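Local coordinates for protein ColD (PDB 3GR9) that catalyses, in its natural form, removal of the C3'-hydroxyl of GDP-4-keto-6-deoxy-D-mannose for L-colitose synthesis and is here converted into a pyridoxal phosphate-dependent aminotransferase, at residues B[85-90]-B[339-344]; B[215-220]-B[248-253]; B[160-165]-B[182-187]; B[331-336]-B[368-373]. The protein carries 2 engineered substitutions. All coordinates share one frame; numbering follows the deposited sequence.

Contact 1 of 4, residues B[85-90]-B[339-344]; sequences VPAVSW and NFLKNT. With AKG (2-oxoglutaric acid), chain J.
Ala-87 O accepts the backbone N-H of Phe-340 at 2.9 Å (N to O), with the donor lying almost straight out from the carbonyl. This one bond ties the loop that follows strand 82-86 to the start of a 3-10 turn, 340-342. The same oxygen lies against Phe-340 CB, 3.0 Å away. With CG anti to the backbone N (chi1 -176°), the Phe-340 ring runs on alongside the loop, and its CD1 comes within 4.4 Å of Ser-89 O. Leu-341 in turn brings CD1 to 3.7 Å from Ala-87 CB, an apolar touch. Asn-339 prepares the turn: its OD1 takes the N-H of Leu-341 at 2.7 Å, closing an Asx turn, although the donor stands well above the amide plane. Farther along the loop, Trp-90 points its CB away from the 3-10 turn, and one indole face lies against 2-oxoglutarate, whose C3 is 3.6 Å above the ring plane. His-217 and Phe-244 of the second subunit also meet this indole. The first two N-H groups of the 3-10 turn are thus satisfied, by Ala-87 O and by Asn-339 OD1, which fixes the turn against a loop that ends in the ligand pocket.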
# COMPACT_ATOMS: atom_id res chain seq x y z
N VAL B 85 1.63 18.88 -13.65
CA VAL B 85 0.41 18.51 -12.97
C VAL B 85 -0.42 19.72 -12.63
O VAL B 85 0.06 20.84 -12.60
CB VAL B 85 0.71 17.85 -11.66
CG1 VAL B 85 1.52 16.58 -11.92
CG2 VAL B 85 1.55 18.80 -10.78
N PRO B 86 -1.67 19.48 -12.30
CA PRO B 86 -2.61 20.56 -12.00
C PRO B 86 -2.68 20.91 -10.52
O PRO B 86 -2.38 20.07 -9.68
CB PRO B 86 -3.94 20.05 -12.56
CG PRO B 86 -3.70 18.52 -12.86
CD PRO B 86 -2.26 18.28 -12.91
N ALA B 87 -3.03 22.17 -10.22
CA ALA B 87 -3.06 22.73 -8.85
C ALA B 87 -4.15 22.20 -7.95
O ALA B 87 -4.14 22.40 -6.71
CB ALA B 87 -3.12 24.26 -8.91
N VAL B 88 -5.08 21.51 -8.60
CA VAL B 88 -6.21 20.92 -7.89
C VAL B 88 -6.40 19.41 -8.14
O VAL B 88 -6.73 18.97 -9.28
CB VAL B 88 -7.50 21.74 -8.11
CG1 VAL B 88 -8.62 21.15 -7.27
CG2 VAL B 88 -7.30 23.21 -7.63
N SER B 89 -6.25 18.65 -7.04
CA SER B 89 -6.39 17.20 -7.09
C SER B 89 -6.14 16.61 -5.71
O SER B 89 -5.59 17.28 -4.83
CB SER B 89 -5.32 16.63 -8.03
OG SER B 89 -5.63 15.28 -8.31
N TRP B 90 -6.54 15.34 -5.52
CA TRP B 90 -6.28 14.66 -4.26
C TRP B 90 -4.79 14.51 -3.95
O TRP B 90 -3.94 14.44 -4.90
CB TRP B 90 -6.91 13.29 -4.27
CG TRP B 90 -6.78 12.68 -2.95
CD1 TRP B 90 -6.03 11.60 -2.64
CD2 TRP B 90 -7.44 13.10 -1.73
NE1 TRP B 90 -6.21 11.27 -1.31
CE2 TRP B 90 -7.07 12.19 -0.74
CE3 TRP B 90 -8.31 14.14 -1.40
CZ2 TRP B 90 -7.45 12.33 0.60
CZ3 TRP B 90 -8.75 14.25 -0.10
CH2 TRP B 90 -8.34 13.34 0.89
N ASN B 339 -7.02 24.61 -3.21
CA ASN B 339 -5.71 24.94 -3.75
C ASN B 339 -4.65 24.05 -3.17
O ASN B 339 -4.11 24.32 -2.10
CB ASN B 339 -5.30 26.37 -3.42
CG ASN B 339 -3.99 26.78 -4.13
OD1 ASN B 339 -3.26 25.95 -4.70
ND2 ASN B 339 -3.68 28.06 -4.08
N PHE B 340 -4.25 23.06 -3.93
CA PHE B 340 -3.22 22.22 -3.36
C PHE B 340 -1.97 22.96 -2.89
O PHE B 340 -1.23 22.52 -1.99
CB PHE B 340 -2.84 21.08 -4.29
CG PHE B 340 -1.85 20.17 -3.66
CD1 PHE B 340 -2.31 19.24 -2.72
CD2 PHE B 340 -0.50 20.39 -3.78
CE1 PHE B 340 -1.43 18.43 -2.03
CE2 PHE B 340 0.42 19.60 -3.08
CZ PHE B 340 -0.06 18.60 -2.20
N LEU B 341 -1.70 24.10 -3.50
CA LEU B 341 -0.48 24.81 -3.15
C LEU B 341 -0.52 25.54 -1.84
O LEU B 341 0.42 26.22 -1.49
CB LEU B 341 -0.05 25.76 -4.25
CG LEU B 341 0.59 24.82 -5.28
CD1 LEU B 341 -0.35 24.58 -6.50
CD2 LEU B 341 1.99 25.29 -5.63
N LYS B 342 -1.64 25.46 -1.12
CA LYS B 342 -1.69 26.15 0.15
C LYS B 342 -1.03 25.24 1.17
O LYS B 342 -0.84 25.62 2.33
CB LYS B 342 -3.15 26.41 0.56
CG LYS B 342 -4.12 25.21 0.57
CD LYS B 342 -5.46 25.67 1.24
CE LYS B 342 -6.60 24.73 0.96
NZ LYS B 342 -6.07 23.44 0.47
N ASN B 343 -0.69 24.03 0.74
CA ASN B 343 -0.10 23.04 1.63
C ASN B 343 1.43 23.25 1.71
O ASN B 343 2.24 22.46 1.22
CB ASN B 343 -0.55 21.65 1.16
CG ASN B 343 -2.01 21.35 1.53
OD1 ASN B 343 -2.32 21.25 2.71
ND2 ASN B 343 -2.91 21.25 0.55
N THR B 344 1.79 24.39 2.30
CA THR B 344 3.17 24.82 2.43
C THR B 344 4.04 23.77 3.10
O THR B 344 5.19 23.56 2.72
CB THR B 344 3.27 26.17 3.23
OG1 THR B 344 3.09 25.95 4.64
CG2 THR B 344 2.26 27.18 2.75
C1 AKG J . -11.79 12.49 -1.55
O1 AKG J . -12.38 12.74 -0.47
O2 AKG J . -11.74 13.30 -2.50
C2 AKG J . -11.11 11.21 -1.75
O5 AKG J . -11.12 10.70 -2.83
C3 AKG J . -10.45 10.54 -0.59
C4 AKG J . -10.50 9.06 -0.86
C5 AKG J . -9.90 8.38 0.32
O3 AKG J . -9.42 7.22 0.18
O4 AKG J . -9.92 9.00 1.53

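Contact 2 of 4, residues B[215-220]-B[248-253]; sequences RAHGWT and GYNVRP. With AKG (2-oxoglutaric acid), chain I.
Arg-215 O receives the N-H of Val-251 at 2.6 Å, and Tyr-249 O receives that of His-217 at 2.8 Å. These bonds flank the single bridge between Ala-216 and Asn-250 and hold the type I' turn 216-219 against the loop before helix 255-286. Beyond them lies the ligand: Arg-252 NH2 donates to 2-oxoglutarate O4 at 3.0 Å, nearly straight (163°), while NH1 reaches O3 weakly. A bend at chi3 (-60°) turns the guanidinium to the acid. The His-217 ring has Arg-252 NH1 at its edge and 2-oxoglutarate C4 over one face, with His-217 NE2 3.1 Å from the ligand's O4. Trp-219 CH2 approaches Arg-252 NH1 to 3.3 Å, the planes being 43° apart. Asn-250 runs alongside His-217, CB to CE1 3.6 Å, and sends ND2 to the cofactor-lysine adduct of the second subunit. Away from the ligand, Ala-216 CB packs on Arg-252 CG at 3.8 Å, and the Arg-215 side chain crosses Pro-253 at about a right angle, CD to CD 3.9 Å. The positive guanidinium, its NE salt-bridged to Glu-196 of the second subunit and with His-217 and Trp-219 beside it, is well placed to recognise a carboxylate at the subunit interface.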
# COMPACT_ATOMS: atom_id res chain seq x y z
N ARG B 215 3.41 -4.99 -8.10
CA ARG B 215 2.26 -4.96 -7.20
C ARG B 215 2.47 -5.96 -6.06
O ARG B 215 1.94 -5.73 -4.93
CB ARG B 215 1.00 -5.43 -7.93
CG ARG B 215 -0.14 -5.81 -6.99
CD ARG B 215 -1.46 -6.08 -7.74
NE ARG B 215 -1.43 -7.35 -8.48
CZ ARG B 215 -2.38 -7.74 -9.33
NH1 ARG B 215 -3.45 -6.96 -9.56
NH2 ARG B 215 -2.25 -8.88 -9.94
N ALA B 216 3.23 -7.03 -6.32
CA ALA B 216 3.42 -8.04 -5.31
C ALA B 216 4.85 -8.50 -5.07
O ALA B 216 5.28 -9.49 -5.67
CB ALA B 216 2.58 -9.23 -5.66
N HIS B 217 5.55 -7.80 -4.18
CA HIS B 217 6.89 -8.24 -3.79
C HIS B 217 8.05 -8.22 -4.80
O HIS B 217 9.17 -8.57 -4.44
CB HIS B 217 6.81 -9.65 -3.11
CG HIS B 217 5.78 -9.74 -2.01
ND1 HIS B 217 5.98 -9.15 -0.78
CD2 HIS B 217 4.54 -10.28 -1.97
CE1 HIS B 217 4.90 -9.34 -0.02
NE2 HIS B 217 4.01 -10.02 -0.73
N GLY B 218 7.80 -7.86 -6.07
CA GLY B 218 8.89 -7.84 -7.07
C GLY B 218 9.38 -9.27 -7.39
O GLY B 218 10.50 -9.46 -7.84
N TRP B 219 8.52 -10.27 -7.14
CA TRP B 219 8.81 -11.67 -7.43
C TRP B 219 8.31 -11.94 -8.84
O TRP B 219 7.82 -11.03 -9.51
CB TRP B 219 8.10 -12.62 -6.44
CG TRP B 219 6.56 -12.51 -6.41
CD1 TRP B 219 5.71 -12.11 -7.42
CD2 TRP B 219 5.71 -12.89 -5.31
NE1 TRP B 219 4.39 -12.22 -7.01
CE2 TRP B 219 4.37 -12.67 -5.72
CE3 TRP B 219 5.97 -13.34 -4.02
CZ2 TRP B 219 3.30 -12.95 -4.89
CZ3 TRP B 219 4.90 -13.59 -3.18
CH2 TRP B 219 3.58 -13.39 -3.62
N THR B 220 8.38 -13.19 -9.28
CA THR B 220 7.99 -13.54 -10.65
C THR B 220 6.72 -14.36 -10.82
O THR B 220 6.26 -14.54 -11.96
CB THR B 220 9.12 -14.33 -11.36
OG1 THR B 220 9.43 -15.52 -10.62
CG2 THR B 220 10.39 -13.49 -11.56
N GLY B 248 9.55 -3.66 -5.45
CA GLY B 248 8.15 -3.38 -5.50
C GLY B 248 7.59 -3.10 -4.14
O GLY B 248 8.26 -2.58 -3.26
N TYR B 249 6.35 -3.49 -3.99
CA TYR B 249 5.58 -3.24 -2.81
C TYR B 249 4.67 -4.42 -2.65
O TYR B 249 4.58 -5.26 -3.53
CB TYR B 249 4.71 -2.02 -3.08
CG TYR B 249 5.45 -0.74 -3.35
CD1 TYR B 249 6.07 -0.06 -2.33
CD2 TYR B 249 5.53 -0.22 -4.63
CE1 TYR B 249 6.74 1.11 -2.57
CE2 TYR B 249 6.20 0.94 -4.88
CZ TYR B 249 6.80 1.61 -3.84
OH TYR B 249 7.48 2.76 -4.06
N ASN B 250 3.96 -4.49 -1.53
CA ASN B 250 2.90 -5.47 -1.46
C ASN B 250 1.57 -4.75 -1.59
O ASN B 250 0.93 -4.48 -0.58
CB ASN B 250 2.92 -6.33 -0.20
CG ASN B 250 1.61 -7.05 -0.01
OD1 ASN B 250 0.68 -6.85 -0.77
ND2 ASN B 250 1.52 -7.88 1.00
N VAL B 251 1.16 -4.44 -2.82
CA VAL B 251 -0.11 -3.73 -3.06
C VAL B 251 -1.33 -4.46 -3.56
O VAL B 251 -2.26 -3.85 -4.10
CB VAL B 251 -0.04 -2.23 -3.39
CG1 VAL B 251 0.89 -1.55 -2.42
CG2 VAL B 251 0.29 -1.93 -4.87
N ARG B 252 -1.28 -5.77 -3.32
CA ARG B 252 -2.32 -6.72 -3.67
C ARG B 252 -3.69 -6.30 -3.13
O ARG B 252 -3.82 -5.88 -1.98
CB ARG B 252 -1.97 -8.12 -3.11
CG ARG B 252 -0.78 -8.86 -3.83
CD ARG B 252 -0.75 -10.29 -3.36
NE ARG B 252 -0.55 -10.33 -1.92
CZ ARG B 252 0.43 -11.01 -1.33
NH1 ARG B 252 1.24 -11.75 -2.07
NH2 ARG B 252 0.55 -11.00 -0.01
N PRO B 253 -4.71 -6.47 -3.97
CA PRO B 253 -6.07 -6.15 -3.57
C PRO B 253 -6.49 -7.46 -2.95
O PRO B 253 -5.76 -8.46 -3.07
CB PRO B 253 -6.79 -5.91 -4.91
CG PRO B 253 -5.72 -5.63 -5.88
CD PRO B 253 -4.57 -6.46 -5.44
C1 AKG I . 6.99 -15.96 2.85
O1 AKG I . 6.58 -16.82 2.03
O2 AKG I . 8.06 -16.15 3.49
C2 AKG I . 6.26 -14.68 3.03
O5 AKG I . 6.78 -13.80 3.66
C3 AKG I . 4.91 -14.49 2.38
C4 AKG I . 4.95 -13.38 1.32
C5 AKG I . 3.55 -13.03 0.92
O3 AKG I . 2.89 -13.84 0.06
O4 AKG I . 2.98 -12.00 1.40

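Contact 3 of 4, residues B[160-165]-B[182-187]; sequences EDNCES and GTFSSF. With AKG (2-oxoglutaric acid), chain J.
Glu-160 O takes the N-H of Thr-183 at 3.2 Å, nearly linearly (160°), and is also approached by Gly-182 CA in a C-H...O contact of 3.5 Å; this is the parallel bridge of Glu-160 with Gly-182. Thr-183 OG1 sits 3.2 Å from Asp-161 CA and is hydrogen-bonded to Asn-62 OD1. The Asp-161 carboxylate, its CG anti to the backbone N (chi1 178°), uses OD1 to accept the N-H of Cys-163 at 3.1 Å in an Asx turn just past the strand residues 160-161. OD2 is held by Thr-93 and by ND2 of the same Asn-62. Asn-162 N gives weak bonds to Thr-183 O and OG1, while its CB lies over one face of the Phe-184 ring. Asn-162 ND2 comes to 3.0 Å from Phe-184 CE2, amide and ring planes being 70° apart, and OD1 is taken by Asn-136. Cys-163 then packs its SG against the backbone C of Phe-184 at 3.4 Å and against Ser-185 CB. Ser-185 OG binds the phosphate of the cofactor carried by the engineered Lys-190, and Phe-187 turns a face to 2-oxoglutarate O3. In the large mixed sheet, strand 181-185 runs between parallel 157-161 and antiparallel 198-202; helix 58-71 packs on Thr-183 through Ala-61 and Met-65, and Phe-43 and Phe-47 of helix 34-47 meet the Phe-184 ring.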
# COMPACT_ATOMS: atom_id res chain seq x y z
N GLU B 160 -3.18 9.87 -16.76
CA GLU B 160 -4.34 10.48 -16.17
C GLU B 160 -4.76 9.86 -14.85
O GLU B 160 -5.02 8.67 -14.77
CB GLU B 160 -5.54 10.47 -17.12
CG GLU B 160 -5.27 10.03 -18.53
CD GLU B 160 -6.55 9.69 -19.27
OE1 GLU B 160 -7.62 10.16 -18.83
OE2 GLU B 160 -6.50 8.95 -20.26
N ASP B 161 -4.85 10.69 -13.83
CA ASP B 161 -5.38 10.24 -12.57
C ASP B 161 -6.87 10.36 -12.88
O ASP B 161 -7.43 11.45 -12.89
CB ASP B 161 -4.98 11.17 -11.43
CG ASP B 161 -5.57 10.76 -10.10
OD1 ASP B 161 -6.67 10.20 -10.07
OD2 ASP B 161 -4.92 11.01 -9.07
N ASN B 162 -7.49 9.23 -13.18
CA ASN B 162 -8.90 9.19 -13.53
C ASN B 162 -9.72 8.67 -12.37
O ASN B 162 -10.80 8.11 -12.55
CB ASN B 162 -9.11 8.34 -14.77
CG ASN B 162 -10.49 8.49 -15.35
OD1 ASN B 162 -11.09 9.56 -15.30
ND2 ASN B 162 -11.02 7.41 -15.91
N CYS B 163 -9.19 8.86 -11.17
CA CYS B 163 -9.86 8.43 -9.95
C CYS B 163 -11.22 8.96 -9.62
O CYS B 163 -12.00 8.23 -9.00
CB CYS B 163 -8.94 8.42 -8.72
SG CYS B 163 -7.71 7.07 -8.74
N GLU B 164 -11.50 10.19 -10.05
CA GLU B 164 -12.81 10.85 -9.87
C GLU B 164 -13.81 10.75 -11.01
O GLU B 164 -14.96 11.13 -10.85
CB GLU B 164 -12.56 12.35 -9.72
CG GLU B 164 -12.17 12.70 -8.34
CD GLU B 164 -12.20 14.18 -8.06
OE1 GLU B 164 -12.20 14.98 -9.02
OE2 GLU B 164 -12.20 14.50 -6.86
N SER B 165 -13.34 10.36 -12.19
CA SER B 165 -14.18 10.29 -13.38
C SER B 165 -14.35 8.95 -14.08
O SER B 165 -14.36 8.96 -15.30
CB SER B 165 -13.71 11.27 -14.43
OG SER B 165 -13.47 12.52 -13.83
N GLY B 182 -3.79 4.88 -17.00
CA GLY B 182 -4.89 5.58 -16.37
C GLY B 182 -5.18 4.86 -15.05
O GLY B 182 -5.06 3.63 -15.02
N THR B 183 -5.51 5.60 -13.99
CA THR B 183 -5.82 5.04 -12.65
C THR B 183 -7.31 5.24 -12.27
O THR B 183 -7.97 6.21 -12.69
CB THR B 183 -5.01 5.74 -11.53
OG1 THR B 183 -5.17 7.17 -11.59
CG2 THR B 183 -3.52 5.35 -11.56
N PHE B 184 -7.86 4.33 -11.47
CA PHE B 184 -9.24 4.45 -11.02
C PHE B 184 -9.19 4.14 -9.53
O PHE B 184 -8.21 3.58 -9.08
CB PHE B 184 -10.20 3.51 -11.75
CG PHE B 184 -10.22 3.68 -13.25
CD1 PHE B 184 -9.17 3.17 -14.04
CD2 PHE B 184 -11.31 4.31 -13.89
CE1 PHE B 184 -9.17 3.33 -15.44
CE2 PHE B 184 -11.34 4.47 -15.29
CZ PHE B 184 -10.27 3.98 -16.06
N SER B 185 -10.18 4.59 -8.77
CA SER B 185 -10.23 4.34 -7.33
C SER B 185 -11.59 3.70 -7.02
O SER B 185 -12.61 4.20 -7.52
CB SER B 185 -10.08 5.66 -6.55
OG SER B 185 -10.75 5.54 -5.30
N SER B 186 -11.62 2.60 -6.25
CA SER B 186 -12.89 1.90 -5.86
C SER B 186 -13.25 2.10 -4.38
O SER B 186 -13.82 1.22 -3.70
CB SER B 186 -13.01 0.39 -6.26
OG SER B 186 -11.87 -0.16 -6.93
N PHE B 187 -12.88 3.27 -3.89
CA PHE B 187 -13.12 3.67 -2.51
C PHE B 187 -14.59 4.05 -2.32
O PHE B 187 -15.22 4.51 -3.24
CB PHE B 187 -12.32 4.92 -2.22
CG PHE B 187 -12.40 5.32 -0.80
CD1 PHE B 187 -12.15 4.39 0.17
CD2 PHE B 187 -12.81 6.60 -0.44
CE1 PHE B 187 -12.22 4.73 1.49
CE2 PHE B 187 -12.89 6.94 0.89
CZ PHE B 187 -12.60 6.00 1.86
C1 AKG J . -11.79 12.49 -1.55
O1 AKG J . -12.38 12.74 -0.47
O2 AKG J . -11.74 13.30 -2.50
C2 AKG J . -11.11 11.21 -1.75
O5 AKG J . -11.12 10.70 -2.83
C3 AKG J . -10.45 10.54 -0.59
C4 AKG J . -10.50 9.06 -0.86
C5 AKG J . -9.90 8.38 0.32
O3 AKG J . -9.42 7.22 0.18
O4 AKG J . -9.92 9.00 1.53

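Contact 4 of 4, residues B[331-336]-B[368-373]; sequences ECRPIV and GLFVGN. With AKG (2-oxoglutaric acid), chain J.
The aliphatic part of Arg-333 lies along the edge of the Phe-370 ring, CG to CD1 3.4 Å, the two side chains pointing the same way. The Arg-333 chi1 of 68° sets CG between the backbone N and the carbonyl carbon; the chain bends at chi3, and the guanidinium and ring planes are 75° apart. The backbones here form one antiparallel hydrogen-bonded pair. Arg-333 N donates to Phe-370 O at 3.0 Å, in the carbonyl plane, whereas the return bond from Phe-370 N to Arg-333 O, though 2.8 Å long, is strongly bent and weak. A bridging water extends the pairing, donating to Glu-331 O and accepting from Gly-372 N. Next along the chain, Ile-335 runs CG1 to 3.4 Å from Leu-369 O and places CD1 3.8 Å from Gly-368 CA, where the glycine has no side chain in the way. Cys-332 CB and Val-371 CG1 make a further apolar touch. Strand 368-372, itself paired with 305-310, thereby connects 331-336 to the edge of the small antiparallel sheet. The guanidinium is gripped from within its own segment. Arg-333 NE donates to Pro-334 O at 3.1 Å. Arg-333 NH2 donates to Val-336 O at 2.6 Å, an oxygen close to the guanidinium plane. Two backbone carbonyls therefore fix its rotation and probably reinforce its positive charge, while Arg-333 NH1 bonds 2-oxoglutarate O1 at 3.3 Å. With Arg-252 of the second subunit bonding the same ligand, its two ends are held by arginines from different chains.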
# COMPACT_ATOMS: atom_id res chain seq x y z
N GLU B 331 -25.19 18.42 3.05
CA GLU B 331 -23.76 18.15 3.28
C GLU B 331 -22.96 18.81 2.16
O GLU B 331 -23.28 18.65 0.99
CB GLU B 331 -23.46 16.65 3.29
CG GLU B 331 -22.68 16.17 4.48
CD GLU B 331 -22.62 14.65 4.51
OE1 GLU B 331 -23.55 14.02 3.95
OE2 GLU B 331 -21.66 14.08 5.07
N CYS B 332 -21.92 19.54 2.53
CA CYS B 332 -21.09 20.22 1.54
C CYS B 332 -19.65 20.22 2.02
O CYS B 332 -19.43 19.99 3.20
CB CYS B 332 -21.62 21.62 1.25
SG CYS B 332 -21.10 22.94 2.39
N ARG B 333 -18.73 20.50 1.08
CA ARG B 333 -17.30 20.47 1.31
C ARG B 333 -16.48 21.17 0.24
O ARG B 333 -16.96 21.40 -0.85
CB ARG B 333 -16.89 18.97 1.21
CG ARG B 333 -17.03 18.46 -0.21
CD ARG B 333 -16.53 17.02 -0.28
NE ARG B 333 -15.11 17.11 -0.56
CZ ARG B 333 -14.33 16.13 -0.99
NH1 ARG B 333 -14.78 14.88 -1.10
NH2 ARG B 333 -13.03 16.41 -1.21
N PRO B 334 -15.20 21.38 0.54
CA PRO B 334 -14.26 21.99 -0.39
C PRO B 334 -14.24 21.18 -1.68
O PRO B 334 -14.35 19.96 -1.64
CB PRO B 334 -12.90 21.79 0.31
CG PRO B 334 -13.22 21.85 1.73
CD PRO B 334 -14.58 21.16 1.86
N ILE B 335 -14.06 21.84 -2.81
CA ILE B 335 -13.98 21.09 -4.05
C ILE B 335 -12.68 20.29 -4.00
O ILE B 335 -11.59 20.86 -4.03
CB ILE B 335 -14.01 22.00 -5.29
CG1 ILE B 335 -15.28 22.89 -5.29
CG2 ILE B 335 -13.84 21.14 -6.55
CD1 ILE B 335 -15.34 24.06 -6.35
N VAL B 336 -12.78 18.97 -4.00
CA VAL B 336 -11.58 18.15 -3.95
C VAL B 336 -10.92 18.63 -2.67
O VAL B 336 -11.54 18.51 -1.60
CB VAL B 336 -10.66 18.41 -5.17
CG1 VAL B 336 -9.77 17.24 -5.41
CG2 VAL B 336 -11.51 18.70 -6.39
N GLY B 368 -15.12 28.28 -3.65
CA GLY B 368 -15.75 27.07 -4.12
C GLY B 368 -16.27 26.12 -3.08
O GLY B 368 -15.69 25.95 -2.04
N LEU B 369 -17.39 25.48 -3.39
CA LEU B 369 -17.96 24.47 -2.54
C LEU B 369 -18.47 23.36 -3.41
O LEU B 369 -18.58 23.48 -4.62
CB LEU B 369 -19.06 24.94 -1.60
CG LEU B 369 -19.49 26.39 -1.60
CD1 LEU B 369 -20.40 26.62 -2.81
CD2 LEU B 369 -20.22 26.60 -0.27
N PHE B 370 -18.78 22.26 -2.76
CA PHE B 370 -19.16 21.09 -3.51
C PHE B 370 -20.22 20.31 -2.75
O PHE B 370 -20.21 20.25 -1.51
CB PHE B 370 -17.87 20.28 -3.67
CG PHE B 370 -18.09 18.90 -4.18
CD1 PHE B 370 -18.30 17.87 -3.28
CD2 PHE B 370 -18.16 18.66 -5.55
CE1 PHE B 370 -18.48 16.60 -3.73
CE2 PHE B 370 -18.36 17.38 -6.01
CZ PHE B 370 -18.54 16.34 -5.10
N VAL B 371 -21.16 19.74 -3.50
CA VAL B 371 -22.27 18.91 -2.97
C VAL B 371 -22.24 17.69 -3.87
O VAL B 371 -21.83 17.78 -5.04
CB VAL B 371 -23.65 19.62 -3.09
CG1 VAL B 371 -23.77 20.75 -2.08
CG2 VAL B 371 -23.91 20.15 -4.52
N GLY B 372 -22.62 16.55 -3.32
CA GLY B 372 -22.52 15.30 -4.08
C GLY B 372 -23.61 15.00 -5.12
O GLY B 372 -24.66 15.62 -5.21
N ASN B 373 -23.30 13.99 -5.90
CA ASN B 373 -24.21 13.47 -6.86
C ASN B 373 -24.17 12.01 -6.52
O ASN B 373 -23.15 11.54 -6.02
CB ASN B 373 -23.67 13.66 -8.26
CG ASN B 373 -24.69 13.31 -9.28
OD1 ASN B 373 -25.80 12.92 -8.89
ND2 ASN B 373 -24.38 13.48 -10.57
C1 AKG J . -11.79 12.49 -1.55
O1 AKG J . -12.38 12.74 -0.47
O2 AKG J . -11.74 13.30 -2.50
C2 AKG J . -11.11 11.21 -1.75
O5 AKG J . -11.12 10.70 -2.83
C3 AKG J . -10.45 10.54 -0.59
C4 AKG J . -10.50 9.06 -0.86
C5 AKG J . -9.90 8.38 0.32
O3 AKG J . -9.42 7.22 0.18
O4 AKG J . -9.92 9.00 1.53
O HOH W 1 -23.96 16.69 -0.77

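Overall arrangement
Contacts 1 and 3 stand on the large mixed sheet, at the ends of strands 82-86, 157-161 and 181-185, their centres about 17 Å apart. Contact 4 lies at the edge of the smaller antiparallel sheet, on strand 368-372, and touches both through Val-336, which packs on Val-88, Ser-89 and Trp-90 of contact 1 and on Glu-164 of contact 3. Along the chain, contacts 3 and 2 follow one another between the two segments of contact 1, whose second segment falls between those of contact 4. Contacts 1, 3 and 4 meet around one 2-oxoglutarate; contact 2, centred about 35 Å from contact 4, serves another. Arg-252 of one subunit and Arg-333 of the other both contribute to each pocket, consistent with a dimer as the functional unit.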